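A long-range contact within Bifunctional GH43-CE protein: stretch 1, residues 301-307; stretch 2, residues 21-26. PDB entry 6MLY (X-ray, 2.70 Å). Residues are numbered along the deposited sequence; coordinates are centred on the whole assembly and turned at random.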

ATOM      1  N   LEU A 301       3.651 -28.832   4.865  1.00 85.48           N
ATOM      2  CA  LEU A 301       5.067 -29.306   4.937  1.00 85.82           C
ATOM      3  C   LEU A 301       5.283 -30.099   6.232  1.00 86.91           C
ATOM      4  O   LEU A 301       4.820 -29.696   7.296  1.00 87.39           O
ATOM      5  CB  LEU A 301       6.015 -28.102   4.878  1.00 83.54           C
ATOM      6  CG  LEU A 301       5.983 -27.288   3.585  1.00 82.82           C
ATOM      7  CD1 LEU A 301       6.991 -26.150   3.638  1.00 80.89           C
ATOM      8  CD2 LEU A 301       6.244 -28.167   2.372  1.00 84.37           C
ATOM      9  N   GLU A 302       6.014 -31.215   6.126  1.00 88.37           N
ATOM     10  CA  GLU A 302       6.374 -32.033   7.279  1.00 88.96           C
ATOM     11  C   GLU A 302       7.672 -31.486   7.888  1.00 88.16           C
ATOM     12  O   GLU A 302       8.658 -32.214   8.013  1.00 89.20           O
ATOM     13  CB  GLU A 302       6.502 -33.501   6.869  1.00 89.91           C
ATOM     14  N   LEU A 303       7.651 -30.197   8.262  1.00 87.16           N
ATOM     15  CA  LEU A 303       8.781 -29.504   8.907  1.00 85.62           C
ATOM     16  C   LEU A 303       8.281 -28.791  10.164  1.00 85.40           C
ATOM     17  O   LEU A 303       7.098 -28.454  10.254  1.00 85.49           O
ATOM     18  CB  LEU A 303       9.403 -28.508   7.920  1.00 83.85           C
ATOM     19  CG  LEU A 303       9.967 -29.108   6.631  1.00 84.40           C
ATOM     20  CD1 LEU A 303      10.338 -28.013   5.640  1.00 82.94           C
ATOM     21  CD2 LEU A 303      11.171 -30.002   6.920  1.00 84.66           C
ATOM     22  N   PRO A 304       9.155 -28.533  11.168  1.00 84.55           N
ATOM     23  CA  PRO A 304       8.743 -27.903  12.425  1.00 84.19           C
ATOM     24  C   PRO A 304       7.879 -26.645  12.258  1.00 83.74           C
ATOM     25  O   PRO A 304       7.778 -26.093  11.156  1.00 83.00           O
ATOM     26  CB  PRO A 304      10.081 -27.534  13.081  1.00 83.47           C
ATOM     27  CG  PRO A 304      11.016 -28.609  12.592  1.00 84.12           C
ATOM     28  CD  PRO A 304      10.592 -28.844  11.157  1.00 84.43           C
ATOM     29  N   ASP A 305       7.275 -26.206  13.369  1.00 83.82           N
ATOM     30  CA  ASP A 305       6.330 -25.088  13.370  1.00 82.92           C
ATOM     31  C   ASP A 305       7.102 -23.768  13.225  1.00 80.96           C
ATOM     32  O   ASP A 305       8.124 -23.549  13.887  1.00 80.98           O
ATOM     33  CB  ASP A 305       5.445 -25.113  14.619  1.00 83.26           C
ATOM     34  N   SER A 306       6.597 -22.902  12.337  1.00 80.47           N
ATOM     35  CA  SER A 306       7.159 -21.578  12.064  1.00 79.22           C
ATOM     36  C   SER A 306       6.799 -20.607  13.197  1.00 77.66           C
ATOM     37  O   SER A 306       5.791 -20.793  13.877  1.00 77.11           O
ATOM     38  CB  SER A 306       6.673 -21.065  10.731  1.00 78.94           C
ATOM     39  OG  SER A 306       7.035 -19.705  10.552  1.00 78.16           O
ATOM     40  N   ARG A 307       7.634 -19.576  13.384  1.00 77.01           N
ATOM     41  CA  ARG A 307       7.372 -18.476  14.324  1.00 75.59           C
ATOM     42  C   ARG A 307       7.508 -17.135  13.590  1.00 73.19           C
ATOM     43  O   ARG A 307       7.974 -16.148  14.166  1.00 72.39           O
ATOM     44  CB  ARG A 307       8.332 -18.502  15.520  1.00 77.32           C
ATOM     45  CG  ARG A 307       8.586 -19.874  16.130  1.00 79.96           C
ATOM     46  CD  ARG A 307       9.405 -19.757  17.406  1.00 81.48           C
ATOM     47  NE  ARG A 307      10.509 -20.709  17.469  1.00 83.12           N
ATOM     48  CZ  ARG A 307      11.689 -20.542  16.871  1.00 82.70           C
ATOM     49  NH1 ARG A 307      11.872 -19.529  16.040  1.00 84.07           N
ATOM     50  NH2 ARG A 307      12.683 -21.382  17.106  1.00 82.85           N
TER
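Stretch 2 (21-26) ATNPVI

Stretch 2 lies on stretch 1 as one irregular segment against another, with no strand pairing between them; the two bury 291 Å² together. The nearest CA pairs lie at the start of stretch 2: the CA of A21 is nearest the CA of D305 at 4.6 Å, whereas the CA of T22 is nearest that of L301 at 5.6 Å. These two pairs involve only the start of stretch 2 and set no common direction; over their lengths the two segments run across each other, neither parallel nor antiparallel.

A21 and L301 carry most of the contact, and each points its CA-to-CB bond toward the other stretch. A21 CB lies 3.3 Å from L303 O, 3.5 Å from P304 O and 4.1 Å from D305 CA, so the methyl rests on backbone rather than in a pocket of side chains. The one hydrogen bond across the stretches is weak, from L301 N to A21 O at 3.4 Å. A21 O is also 3.5 Å from L301 O, but both are acceptors and no bond joins them.

L301 adopts chi1 −64° (m) and chi2 −178° (t). In this conformation L301 CD1 reaches stretch 2, lying 3.7 Å from V25 CG1 in an apolar contact, 4.0 Å from T22 C and 4.2 Å from N23 N. V25 has chi1 −63° (m); its CA-to-CB bond points sideways, yet CG1 still meets the leucine methyl. L303 has nearly the same rotamer as L301 (m, then t at 170°), but its CB points sideways and the nearest approach of its side chain is L303 CD1 to V25 CG1, 5.5 Å, showing that the rotamer alone does not make the contact.

T22 turns away, with chi1 89° (p); its OG1 makes a weak hydrogen bond to N23 O at 3.5 Å. The cis peptide bond before P24 bends the chain there, and P24 makes no contact with stretch 1.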

ATOM      1  N   ALA A  21       3.068 -24.384   9.849  1.00 85.24           N
ATOM      2  CA  ALA A  21       4.268 -25.035   9.205  1.00 85.99           C
ATOM      3  C   ALA A  21       4.010 -25.218   7.705  1.00 86.09           C
ATOM      4  O   ALA A  21       3.839 -26.343   7.226  1.00 88.27           O
ATOM      5  CB  ALA A  21       4.577 -26.352   9.877  1.00 87.10           C
ATOM      6  N   THR A  22       4.005 -24.097   6.975  1.00 84.62           N
ATOM      7  CA  THR A  22       3.461 -24.023   5.622  1.00 85.50           C
ATOM      8  C   THR A  22       4.395 -23.234   4.694  1.00 85.02           C
ATOM      9  O   THR A  22       5.417 -22.694   5.120  1.00 84.03           O
ATOM     10  CB  THR A  22       2.087 -23.333   5.612  1.00 85.21           C
ATOM     11  OG1 THR A  22       2.317 -21.932   5.462  1.00 84.18           O
ATOM     12  CG2 THR A  22       1.269 -23.601   6.856  1.00 85.76           C
ATOM     13  N   ASN A  23       3.981 -23.163   3.424  1.00 85.86           N
ATOM     14  CA  ASN A  23       4.638 -22.426   2.357  1.00 86.95           C
ATOM     15  C   ASN A  23       3.748 -21.233   2.014  1.00 86.99           C
ATOM     16  O   ASN A  23       2.528 -21.376   2.020  1.00 91.56           O
ATOM     17  CB  ASN A  23       4.889 -23.371   1.174  1.00 89.88           C
ATOM     18  CG  ASN A  23       5.464 -22.698  -0.054  1.00 89.93           C
ATOM     19  OD1 ASN A  23       4.883 -21.739  -0.567  1.00 90.28           O
ATOM     20  ND2 ASN A  23       6.585 -23.212  -0.542  1.00 88.32           N
ATOM     21  N   PRO A  24       4.327 -20.057   1.727  1.00 84.90           N
ATOM     22  CA  PRO A  24       5.754 -19.774   1.655  1.00 83.39           C
ATOM     23  C   PRO A  24       6.458 -19.728   3.018  1.00 82.31           C
ATOM     24  O   PRO A  24       5.952 -19.098   3.951  1.00 82.82           O
ATOM     25  CB  PRO A  24       5.806 -18.378   1.019  1.00 82.56           C
ATOM     26  CG  PRO A  24       4.558 -17.716   1.528  1.00 81.98           C
ATOM     27  CD  PRO A  24       3.535 -18.832   1.559  1.00 83.89           C
ATOM     28  N   VAL A  25       7.629 -20.375   3.087  1.00 81.43           N
ATOM     29  CA  VAL A  25       8.399 -20.543   4.324  1.00 79.10           C
ATOM     30  C   VAL A  25       8.964 -19.191   4.775  1.00 76.45           C
ATOM     31  O   VAL A  25       9.224 -18.999   5.965  1.00 76.15           O
ATOM     32  CB  VAL A  25       9.521 -21.588   4.159  1.00 80.03           C
ATOM     33  CG1 VAL A  25       8.952 -22.968   3.864  1.00 81.60           C
ATOM     34  CG2 VAL A  25      10.541 -21.183   3.102  1.00 80.06           C
ATOM     35  N   ILE A  26       9.195 -18.292   3.809  1.00 75.42           N
ATOM     36  CA  ILE A  26       9.476 -16.879   4.074  1.00 74.44           C
ATOM     37  C   ILE A  26       8.540 -16.027   3.209  1.00 74.85           C
ATOM     38  O   ILE A  26       8.739 -15.920   2.000  1.00 76.78           O
ATOM     39  CB  ILE A  26      10.956 -16.532   3.803  1.00 73.84           C
ATOM     40  CG1 ILE A  26      11.910 -17.332   4.697  1.00 73.18           C
ATOM     41  CG2 ILE A  26      11.177 -15.026   3.931  1.00 73.09           C
ATOM     42  CD1 ILE A  26      13.372 -17.075   4.425  1.00 72.39           C
TER